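Local coordinates for coat protein (Tobacco streak virus, PDB 4Y6X), which self-assembles into the icosahedral capsid of the virus, binds the 3' end of the viral RNA and probably helps to package it, at the interface of chains A and B. Residues are numbered along the deposited sequence; one frame, centred on the assembly and turned at random. Chains: chain A/B, Coat protein.

Contact 1: the interface of chains A and B. Residues chain A 161-165; chain B 106-110.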
# COMPACT_ATOMS: atom_id res chain seq x y z
N PHE A 161 -8.93 -0.17 -18.91
CA PHE A 161 -7.91 -1.08 -18.44
C PHE A 161 -7.65 -2.29 -19.34
O PHE A 161 -6.48 -2.73 -19.50
CB PHE A 161 -8.16 -1.54 -17.04
CG PHE A 161 -6.94 -2.07 -16.35
CD1 PHE A 161 -6.57 -3.37 -16.50
CD2 PHE A 161 -6.12 -1.23 -15.64
CE1 PHE A 161 -5.41 -3.85 -15.88
CE2 PHE A 161 -5.02 -1.69 -15.01
CZ PHE A 161 -4.67 -3.01 -15.11
N LEU A 162 -8.70 -2.85 -19.94
CA LEU A 162 -8.55 -4.08 -20.70
C LEU A 162 -8.53 -3.86 -22.22
O LEU A 162 -8.83 -4.77 -22.95
CB LEU A 162 -9.59 -5.14 -20.30
CG LEU A 162 -9.45 -5.72 -18.91
CD1 LEU A 162 -10.65 -6.59 -18.56
CD2 LEU A 162 -8.14 -6.51 -18.74
N VAL A 163 -8.14 -2.68 -22.66
CA VAL A 163 -7.71 -2.44 -24.05
C VAL A 163 -6.59 -3.43 -24.38
O VAL A 163 -5.71 -3.69 -23.55
CB VAL A 163 -7.20 -1.00 -24.22
CG1 VAL A 163 -6.37 -0.86 -25.51
CG2 VAL A 163 -8.37 -0.01 -24.20
N ASN A 164 -6.69 -4.05 -25.57
CA ASN A 164 -5.64 -4.95 -26.13
C ASN A 164 -5.35 -6.10 -25.16
O ASN A 164 -4.16 -6.35 -24.76
CB ASN A 164 -4.35 -4.15 -26.46
CG ASN A 164 -3.41 -4.91 -27.39
OD1 ASN A 164 -3.86 -5.80 -28.09
ND2 ASN A 164 -2.10 -4.63 -27.34
N GLN A 165 -6.44 -6.78 -24.76
CA GLN A 165 -6.37 -7.94 -23.86
C GLN A 165 -6.44 -9.25 -24.63
O GLN A 165 -6.05 -9.27 -25.77
CB GLN A 165 -7.48 -7.95 -22.80
CG GLN A 165 -8.75 -8.59 -23.29
CD GLN A 165 -9.86 -8.64 -22.24
OE1 GLN A 165 -10.83 -7.88 -22.32
NE2 GLN A 165 -9.70 -9.52 -21.26
N TYR B 106 0.14 -0.44 -25.37
CA TYR B 106 -0.52 -0.94 -24.15
C TYR B 106 -1.00 -2.37 -24.39
O TYR B 106 -1.66 -2.66 -25.38
CB TYR B 106 -1.68 -0.04 -23.75
CG TYR B 106 -2.36 -0.51 -22.48
CD1 TYR B 106 -1.84 -0.19 -21.21
CD2 TYR B 106 -3.54 -1.28 -22.53
CE1 TYR B 106 -2.43 -0.63 -20.03
CE2 TYR B 106 -4.17 -1.69 -21.36
CZ TYR B 106 -3.64 -1.34 -20.11
OH TYR B 106 -4.25 -1.72 -18.95
N ARG B 107 -0.72 -3.24 -23.47
CA ARG B 107 -1.20 -4.61 -23.48
C ARG B 107 -1.81 -4.93 -22.15
O ARG B 107 -1.30 -4.54 -21.09
CB ARG B 107 0.01 -5.47 -23.73
CG ARG B 107 -0.21 -6.93 -23.78
CD ARG B 107 -1.16 -7.15 -24.92
NE ARG B 107 -0.84 -8.32 -25.69
CZ ARG B 107 -1.74 -9.11 -26.25
NH1 ARG B 107 -3.05 -8.85 -26.20
NH2 ARG B 107 -1.31 -10.20 -26.89
N SER B 108 -2.90 -5.67 -22.13
CA SER B 108 -3.42 -6.08 -20.85
C SER B 108 -3.79 -7.54 -20.84
O SER B 108 -3.77 -8.18 -21.87
CB SER B 108 -4.61 -5.22 -20.50
OG SER B 108 -5.63 -5.39 -21.44
N ARG B 109 -4.03 -8.08 -19.66
CA ARG B 109 -4.37 -9.49 -19.50
C ARG B 109 -5.14 -9.70 -18.23
O ARG B 109 -4.81 -9.09 -17.20
CB ARG B 109 -3.09 -10.34 -19.46
CG ARG B 109 -3.24 -11.85 -19.33
CD ARG B 109 -3.39 -12.61 -20.59
NE ARG B 109 -2.79 -13.94 -20.48
CZ ARG B 109 -3.36 -15.03 -19.93
NH1 ARG B 109 -4.59 -14.99 -19.42
NH2 ARG B 109 -2.69 -16.18 -19.92
N ASP B 110 -6.18 -10.52 -18.32
CA ASP B 110 -6.95 -11.00 -17.16
C ASP B 110 -6.58 -12.42 -16.86
O ASP B 110 -6.72 -13.28 -17.71
CB ASP B 110 -8.43 -10.98 -17.55
O HOH W 1 -7.06 -11.13 -21.10
O HOH W 2 -4.29 -11.40 -26.37
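The C-terminal arm of one ilarvirus coat protein, swapped onto its partner, here docks against the start of strand 107-114 in the partner's jelly-roll beta-barrel: A:Phe161 to A:Gln165 run along B:Tyr106 to B:Asp110. B:Tyr106 reaches out with CG anti to its backbone N (chi1 -179°), and its phenol OH donates to A:Phe161 O at 2.5 Å, in the carbonyl plane and on a lone pair. The same OH lies over the centre of the A:Phe161 ring, 3.6 Å above its plane, the phenol coming in roughly perpendicular to the phenylalanine side chain; a tyrosine suits this place because the CD2 edge of its ring packs against the A:Val163 side chain while its tip satisfies a carbonyl at the end of the 3-10 helix 159-162. B:Ser108, small enough to let the arm lie close, donates from OG to A:Val163 O at 2.7 Å, coming from above that carbonyl plane. A:Asn164 binds through both main chain and side chain. Its main-chain O is gripped from opposite faces, by B:Ser108 N at 3.0 Å and by B:Arg107 NH1 at 3.1 Å, the latter nearly straight (177° at H) and lying in the guanidinium plane. Its amide ND2 returns a bond to B:Tyr106 O at 2.8 Å, just before the strand begins, giving an exchange in both directions. The bent B:Arg107 chain brings its guanidinium within 17° of parallel to that amide. Beyond, water 2 bridges B:Arg107 NH1 and A:Gln165 O, and water 1 joins A:Gln165 NE2, at the tip of a long side chain, to B:Asp110 N.

Contact 2: the interface of chains A and B. Residues chain A 19, 27, 66, 68, 146; chain B 157-158, 161-162.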
# COMPACT_ATOMS: atom_id res chain seq x y z
N LEU A 19 -14.81 3.92 17.70
CA LEU A 19 -14.39 3.45 16.36
C LEU A 19 -15.51 3.37 15.33
O LEU A 19 -15.25 3.05 14.15
CB LEU A 19 -13.72 2.09 16.41
CG LEU A 19 -12.50 1.96 17.31
CD1 LEU A 19 -12.04 0.52 17.30
CD2 LEU A 19 -11.38 2.89 16.87
N TRP A 27 -13.18 3.75 7.04
CA TRP A 27 -11.82 3.55 7.50
C TRP A 27 -10.99 3.02 6.38
O TRP A 27 -11.43 2.13 5.67
CB TRP A 27 -11.76 2.55 8.65
CG TRP A 27 -12.29 3.06 9.97
CD1 TRP A 27 -13.43 2.66 10.61
CD2 TRP A 27 -11.70 4.06 10.78
NE1 TRP A 27 -13.54 3.34 11.80
CE2 TRP A 27 -12.52 4.23 11.91
CE3 TRP A 27 -10.50 4.79 10.70
CZ2 TRP A 27 -12.22 5.11 12.90
CZ3 TRP A 27 -10.23 5.69 11.66
CH2 TRP A 27 -11.05 5.83 12.77
N ARG A 66 -10.38 11.69 10.61
CA ARG A 66 -9.66 11.22 11.82
C ARG A 66 -8.42 10.51 11.38
O ARG A 66 -8.43 9.78 10.39
CB ARG A 66 -10.50 10.21 12.60
CG ARG A 66 -11.82 10.76 13.07
CD ARG A 66 -12.69 9.75 13.81
NE ARG A 66 -12.12 9.33 15.07
CZ ARG A 66 -12.69 8.41 15.86
NH1 ARG A 66 -13.83 7.80 15.49
NH2 ARG A 66 -12.12 8.04 17.00
N LEU A 68 -5.88 7.86 13.37
CA LEU A 68 -5.56 7.07 14.55
C LEU A 68 -4.17 6.54 14.45
O LEU A 68 -3.79 5.95 13.39
CB LEU A 68 -6.45 5.86 14.66
CG LEU A 68 -7.83 6.01 15.32
CD1 LEU A 68 -8.55 7.27 15.03
CD2 LEU A 68 -8.71 4.79 15.04
N TRP A 146 -4.61 4.37 10.71
CA TRP A 146 -6.04 4.26 10.35
C TRP A 146 -6.54 5.68 10.10
O TRP A 146 -6.29 6.53 10.91
CB TRP A 146 -6.85 3.63 11.47
CG TRP A 146 -6.60 2.23 11.55
CD1 TRP A 146 -5.65 1.62 12.30
CD2 TRP A 146 -7.25 1.19 10.83
NE1 TRP A 146 -5.67 0.27 12.09
CE2 TRP A 146 -6.67 -0.03 11.22
CE3 TRP A 146 -8.31 1.17 9.94
CZ2 TRP A 146 -7.06 -1.27 10.69
CZ3 TRP A 146 -8.72 -0.08 9.41
CH2 TRP A 146 -8.11 -1.27 9.82
N PRO B 157 -10.83 -0.52 12.62
CA PRO B 157 -9.62 -0.80 13.42
C PRO B 157 -9.85 -1.88 14.48
O PRO B 157 -10.98 -2.07 14.91
CB PRO B 157 -9.28 0.57 14.08
CG PRO B 157 -10.15 1.59 13.36
CD PRO B 157 -11.36 0.82 12.89
N PRO B 158 -8.80 -2.57 14.92
CA PRO B 158 -9.04 -3.58 15.97
C PRO B 158 -9.61 -2.92 17.20
O PRO B 158 -9.37 -1.72 17.47
CB PRO B 158 -7.65 -4.14 16.27
CG PRO B 158 -6.68 -3.54 15.30
CD PRO B 158 -7.41 -2.54 14.42
N PHE B 161 -7.42 -0.94 19.53
CA PHE B 161 -6.57 0.10 18.99
C PHE B 161 -6.41 1.33 19.88
O PHE B 161 -5.30 1.93 19.94
CB PHE B 161 -6.98 0.50 17.61
CG PHE B 161 -5.91 1.20 16.84
CD1 PHE B 161 -5.70 2.53 16.97
CD2 PHE B 161 -5.04 0.47 16.06
CE1 PHE B 161 -4.67 3.16 16.26
CE2 PHE B 161 -4.06 1.07 15.35
CZ PHE B 161 -3.88 2.42 15.43
N LEU B 162 -7.48 1.75 20.55
CA LEU B 162 -7.43 2.99 21.31
C LEU B 162 -7.27 2.78 22.82
O LEU B 162 -7.64 3.65 23.58
CB LEU B 162 -8.64 3.90 20.99
CG LEU B 162 -8.68 4.48 19.60
CD1 LEU B 162 -10.02 5.18 19.34
CD2 LEU B 162 -7.51 5.44 19.34
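This is an apolar arm-in-groove interface of the domain-swapped dimer: the proline-rich C-terminal arm of chain B plugs a hydrophobic groove on chain A and helps hold the two subunits together. B:Pro157 fills the corner between two indoles set nearly at right angles. Its CD lies over the five-membered ring of A:Trp27, 3.5 Å from the centroid, and CG sits over the neighbouring six-membered ring. On an adjoining side of the proline, A:Trp146 offers a face to CA, 3.7 Å from the centroid of its six-membered ring, with CB over the five-membered ring. Proline suits the corner because its compact, rigid ring presents C-H groups to both aromatic faces. A:Trp27 is helped to hold its rotation by a second-shell bond, NE1 donating to A:Leu19 O at 2.9 Å (163° at H), which also ties down the segment carrying A:Leu19. Further along the arm, B:Phe161 swings its ring out with CG anti to the backbone N (chi1 -160°); the CD1-NE1 edge of A:Trp146 points at the face of this ring, CD1 lying 3.5 Å from B:Phe161 CE2, with the planes 79° apart, while CE1 touches A:Leu68 CB at 3.6 Å. Branched leucines pack against the rings and each other: A:Leu19 CD2 meets B:Leu162 CD1 at 3.6 Å as the two side chains lie alongside, pointing opposite ways, and A:Leu68 CD2 packs against B:Pro157 CG. No polar bond crosses this patch, so shape and burial carry it. In the fold, the groove is built on strands 25-30, 63-73 and 145-150 of chain A's jelly roll, with A:Leu19 from its N-terminal segment on one flank, and receives the loop with B:Pro157 and B:Pro158 and the 3-10 helix 159-162 that follows.

Contact 1 and contact 2 lie about 37 Å apart, centre to centre, at opposite ends of the two-fold symmetric dimer. Both involve the C-terminal arm, and both include residues 161 and 162 of the 3-10 helix 159-162, taken from chain A in contact 1 and from chain B in contact 2. By symmetry each arm makes both sets of contacts, an apolar plug and a polar clasp on the same partner, through two overlapping stretches, residues 157-162 and 161-165. The exchange is therefore reciprocal. Arms of this kind could keep the two subunits of a dimer linked while their relative tilt varies, which may bear on the pleomorphic particles of ilarviruses.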